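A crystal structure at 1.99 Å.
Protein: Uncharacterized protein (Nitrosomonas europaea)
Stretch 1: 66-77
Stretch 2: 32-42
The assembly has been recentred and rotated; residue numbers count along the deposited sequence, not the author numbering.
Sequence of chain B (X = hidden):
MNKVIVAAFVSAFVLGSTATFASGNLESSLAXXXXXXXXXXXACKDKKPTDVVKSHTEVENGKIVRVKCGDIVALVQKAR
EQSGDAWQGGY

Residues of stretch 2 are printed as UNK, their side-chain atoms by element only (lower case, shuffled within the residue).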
# COMPACT_ATOMS: atom_id res chain seq x y z
N ARG B 66 -25.09 -23.84 19.57
CA ARG B 66 -25.92 -24.62 18.67
C ARG B 66 -27.28 -23.95 18.57
O ARG B 66 -27.82 -23.45 19.56
CB ARG B 66 -26.03 -26.07 19.15
CG ARG B 66 -24.99 -27.04 18.52
CD ARG B 66 -23.52 -26.66 18.83
NE ARG B 66 -22.57 -27.66 18.32
CZ ARG B 66 -21.25 -27.60 18.46
NH1 ARG B 66 -20.48 -28.57 17.95
NH2 ARG B 66 -20.69 -26.58 19.10
N VAL B 67 -27.82 -23.93 17.37
CA VAL B 67 -29.07 -23.25 17.07
C VAL B 67 -30.04 -24.28 16.52
O VAL B 67 -29.66 -25.08 15.66
CB VAL B 67 -28.84 -22.10 16.08
CG1 VAL B 67 -30.15 -21.57 15.55
CG2 VAL B 67 -28.02 -21.01 16.76
N LYS B 68 -31.28 -24.27 17.02
CA LYS B 68 -32.31 -25.14 16.46
C LYS B 68 -32.99 -24.41 15.31
O LYS B 68 -33.48 -23.29 15.48
CB LYS B 68 -33.34 -25.54 17.51
CG LYS B 68 -34.38 -26.54 16.96
CD LYS B 68 -35.35 -27.07 18.02
CE LYS B 68 -36.53 -26.11 18.22
NZ LYS B 68 -37.60 -26.68 19.09
N CYS B 69 -33.02 -25.06 14.14
CA CYS B 69 -33.49 -24.39 12.93
C CYS B 69 -34.93 -23.93 13.05
O CYS B 69 -35.28 -22.90 12.47
CB CYS B 69 -33.31 -25.31 11.73
SG CYS B 69 -31.57 -25.41 11.28
N GLY B 70 -35.77 -24.67 13.78
CA GLY B 70 -37.13 -24.22 14.00
C GLY B 70 -37.20 -22.86 14.65
O GLY B 70 -38.02 -22.02 14.27
N ASP B 71 -36.32 -22.59 15.62
CA ASP B 71 -36.37 -21.31 16.33
C ASP B 71 -35.96 -20.16 15.43
O ASP B 71 -36.63 -19.12 15.39
CB ASP B 71 -35.48 -21.35 17.57
CG ASP B 71 -35.85 -22.47 18.53
OD1 ASP B 71 -34.93 -23.05 19.13
OD2 ASP B 71 -37.06 -22.77 18.67
N ILE B 72 -34.85 -20.30 14.70
CA ILE B 72 -34.41 -19.20 13.85
C ILE B 72 -35.43 -18.95 12.74
O ILE B 72 -35.73 -17.79 12.41
CB ILE B 72 -32.99 -19.43 13.31
CG1 ILE B 72 -32.53 -18.22 12.49
CG2 ILE B 72 -32.90 -20.68 12.45
CD1 ILE B 72 -32.60 -16.94 13.27
N VAL B 73 -36.01 -20.01 12.18
CA VAL B 73 -37.00 -19.81 11.13
C VAL B 73 -38.21 -19.05 11.67
O VAL B 73 -38.70 -18.10 11.04
CB VAL B 73 -37.39 -21.17 10.51
CG1 VAL B 73 -38.68 -21.04 9.69
CG2 VAL B 73 -36.23 -21.70 9.65
N ALA B 74 -38.69 -19.43 12.86
CA ALA B 74 -39.77 -18.68 13.51
C ALA B 74 -39.38 -17.22 13.71
O ALA B 74 -40.18 -16.31 13.46
CB ALA B 74 -40.13 -19.31 14.85
N LEU B 75 -38.16 -16.98 14.18
CA LEU B 75 -37.70 -15.62 14.43
C LEU B 75 -37.70 -14.79 13.15
O LEU B 75 -38.16 -13.63 13.15
CB LEU B 75 -36.31 -15.67 15.07
CG LEU B 75 -35.49 -14.41 15.33
CD1 LEU B 75 -36.24 -13.41 16.20
CD2 LEU B 75 -34.18 -14.80 16.01
N VAL B 76 -37.22 -15.36 12.05
CA VAL B 76 -37.15 -14.60 10.80
C VAL B 76 -38.55 -14.41 10.22
O VAL B 76 -38.88 -13.32 9.75
CB VAL B 76 -36.21 -15.28 9.80
CG1 VAL B 76 -36.29 -14.59 8.45
CG2 VAL B 76 -34.80 -15.24 10.32
N GLN B 77 -39.38 -15.46 10.24
CA GLN B 77 -40.73 -15.32 9.72
C GLN B 77 -41.49 -14.22 10.44
O GLN B 77 -42.24 -13.46 9.80
CB GLN B 77 -41.49 -16.65 9.81
CG GLN B 77 -41.11 -17.61 8.69
CD GLN B 77 -41.62 -19.04 8.91
OE1 GLN B 77 -42.26 -19.35 9.93
NE2 GLN B 77 -41.33 -19.92 7.95
N UNK B 32 -35.73 -5.13 11.06
CA UNK B 32 -34.32 -5.50 11.17
C UNK B 32 -34.16 -6.94 11.61
O UNK B 32 -34.99 -7.49 12.35
c UNK B 32 -33.78 -4.52 12.21
c UNK B 32 -36.05 -3.97 11.90
c UNK B 32 -34.69 -3.34 12.11
N UNK B 33 -33.12 -7.57 11.09
CA UNK B 33 -32.71 -8.90 11.51
C UNK B 33 -31.20 -8.81 11.69
O UNK B 33 -30.49 -8.35 10.78
c UNK B 33 -32.64 -11.38 11.00
c UNK B 33 -35.05 -10.96 9.15
c UNK B 33 -33.09 -9.99 10.49
c UNK B 33 -34.59 -9.95 10.19
N UNK B 34 -30.73 -9.20 12.86
CA UNK B 34 -29.32 -9.15 13.16
C UNK B 34 -28.54 -10.05 12.21
O UNK B 34 -29.07 -11.01 11.62
o UNK B 34 -29.30 -10.99 14.67
c UNK B 34 -29.06 -9.59 14.59
N UNK B 35 -27.25 -9.75 12.09
CA UNK B 35 -26.41 -10.54 11.22
C UNK B 35 -26.32 -11.98 11.71
O UNK B 35 -26.33 -12.91 10.89
c UNK B 35 -25.01 -9.91 11.13
N UNK B 36 -26.22 -12.19 13.03
CA UNK B 36 -26.11 -13.57 13.51
C UNK B 36 -27.36 -14.36 13.19
O UNK B 36 -27.29 -15.57 12.92
c UNK B 36 -25.84 -13.60 15.01
c UNK B 36 -26.90 -12.95 15.86
c UNK B 36 -26.53 -13.08 17.32
c UNK B 36 -26.66 -14.50 17.78
n UNK B 36 -28.10 -14.89 17.80
N UNK B 37 -28.52 -13.70 13.20
CA UNK B 37 -29.76 -14.40 12.87
C UNK B 37 -29.84 -14.68 11.37
O UNK B 37 -30.32 -15.75 10.97
o UNK B 37 -30.65 -14.55 15.53
o UNK B 37 -31.89 -12.73 15.37
c UNK B 37 -31.18 -13.64 14.85
c UNK B 37 -30.97 -13.59 13.33
N UNK B 38 -29.40 -13.74 10.53
CA UNK B 38 -29.30 -14.00 9.10
C UNK B 38 -28.40 -15.19 8.83
O UNK B 38 -28.73 -16.08 8.02
c UNK B 38 -29.73 -11.60 8.28
c UNK B 38 -30.66 -12.34 5.73
c UNK B 38 -28.76 -12.76 8.37
s UNK B 38 -31.25 -12.05 7.41
N UNK B 39 -27.24 -15.23 9.50
CA UNK B 39 -26.34 -16.36 9.36
C UNK B 39 -27.02 -17.66 9.75
O UNK B 39 -26.98 -18.64 9.01
c UNK B 39 -25.09 -16.12 10.20
c UNK B 39 -23.53 -15.91 8.26
c UNK B 39 -23.19 -14.54 10.35
c UNK B 39 -24.19 -15.16 9.42
N UNK B 40 -27.64 -17.68 10.94
CA UNK B 40 -28.31 -18.90 11.39
C UNK B 40 -29.43 -19.29 10.45
O UNK B 40 -29.63 -20.48 10.17
c UNK B 40 -27.70 -18.48 13.81
c UNK B 40 -28.84 -18.69 12.81
o UNK B 40 -26.53 -18.69 13.40
o UNK B 40 -27.95 -18.12 14.99
N UNK B 41 -30.15 -18.30 9.92
CA UNK B 41 -31.21 -18.56 8.96
C UNK B 41 -30.66 -19.20 7.69
O UNK B 41 -31.18 -20.22 7.22
c UNK B 41 -34.40 -16.94 5.84
c UNK B 41 -33.17 -17.43 7.83
o UNK B 41 -36.54 -17.87 5.48
c UNK B 41 -31.95 -17.26 8.67
c UNK B 41 -34.23 -18.24 8.25
c UNK B 41 -35.36 -18.40 7.48
c UNK B 41 -35.43 -17.74 6.27
c UNK B 41 -33.28 -16.79 6.61
N UNK B 42 -29.57 -18.65 7.14
CA UNK B 42 -28.93 -19.27 5.98
C UNK B 42 -28.45 -20.68 6.29
O UNK B 42 -28.56 -21.58 5.45
c UNK B 42 -28.81 -17.19 3.63
c UNK B 42 -28.12 -17.06 4.97
c UNK B 42 -26.85 -16.28 4.83
c UNK B 42 -27.75 -18.42 5.52

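At position 32 three side-chain carbons close a ring onto the backbone nitrogen and touch nothing on stretch 1, which defines Pro32. Its rigid ring, with phi at -66°, suits the loop that leads into the helix.

Position 33 carries four carbons, forked at the first, with one arm two carbons long whose end meets Val76. This is Ile33. Its CA-to-CB bond points toward stretch 1, and CD1 lies 3.9 Å from Val76 CG1. A branched aliphatic chain suits this buried site, where it packs against another one.

Position 34 has one carbon followed by one oxygen and touches nothing on stretch 1. This is Ser34, the N-cap of the helix. Its short hydroxyl can reach a free backbone amide of the first turn, and Ser34 OG accepts a hydrogen bond from the backbone N of position 37 at 3.2 Å.

At position 35 a single carbon, distant from stretch 1, marks Ala35; a methyl group takes little space at this buried site in the first turn.

Position 36 shows four carbons in a row ending in nitrogen; the chain starts sideways and its end comes nearer to stretch 1, without making contact. This is Lys36, whose long chain suits a partly exposed site and brings its ammonium to the carboxylate of the next residue.

Position 37 has two carbons, the second carrying two oxygens; one oxygen nears Leu75 and the first carbon meets Ile72. It is Asp37. OD2 forms a salt bridge with Lys36 NZ at 3.4 Å, its hydrogen bond being weak, while OD1 lies 3.2 Å from Leu75 CD2. An acidic residue near the helix N-terminus also suits the helix dipole. Ile72 CD1 packs 3.7 Å from Asp37 CB.

Position 38 is an unbranched chain of two carbons, a sulfur and a carbon, pointing away from stretch 1: Met38. Its flexible thioether suits a buried site.

Position 39 has four carbons forked at the second, the end leading away from stretch 1: Leu39. Its buried surroundings suit an apolar chain.

Position 40 again has two carbons with two oxygens on the second, and meets Val67 and Ile72: Asp40. Though buried, it points toward stretch 1. Its CB offers Ile72 a small apolar surface, 3.7 Å from Ile72 CG1, while the short carboxylate brings OD2 within 3.4 Å of Val67 CG2.

Position 41 bears one carbon and then a six-carbon ring with an oxygen; Val76 covers one ring face and Val73 sits at the edge. This is Tyr41. Val76 CG1 lies 3.9 Å from the ring centroid in a CH-pi contact, and Val73 CG2 is 4.0 Å from Tyr41 CE1. The hydroxyl is hydrogen-bonded elsewhere in the structure, so the broad ring can be buried without leaving its polar end unsatisfied.

Position 42 has four carbons forked at the second, out of reach of stretch 1: Leu42, an apolar residue that favours helix.

The two helices cross at -122°, their axes approaching to 9.1 Å. Ile72 lies against the backbone of the second helix, its CG1 3.5 Å from Tyr41 N, and Val76 fits between Ile33 and the tyrosine ring. No hydrogen bond joins the stretches; close packing of side chains on side chains and on backbone, burying 474 Å² in all, makes the contact.

Stretch 2 32-42: PISAKDMLDYL
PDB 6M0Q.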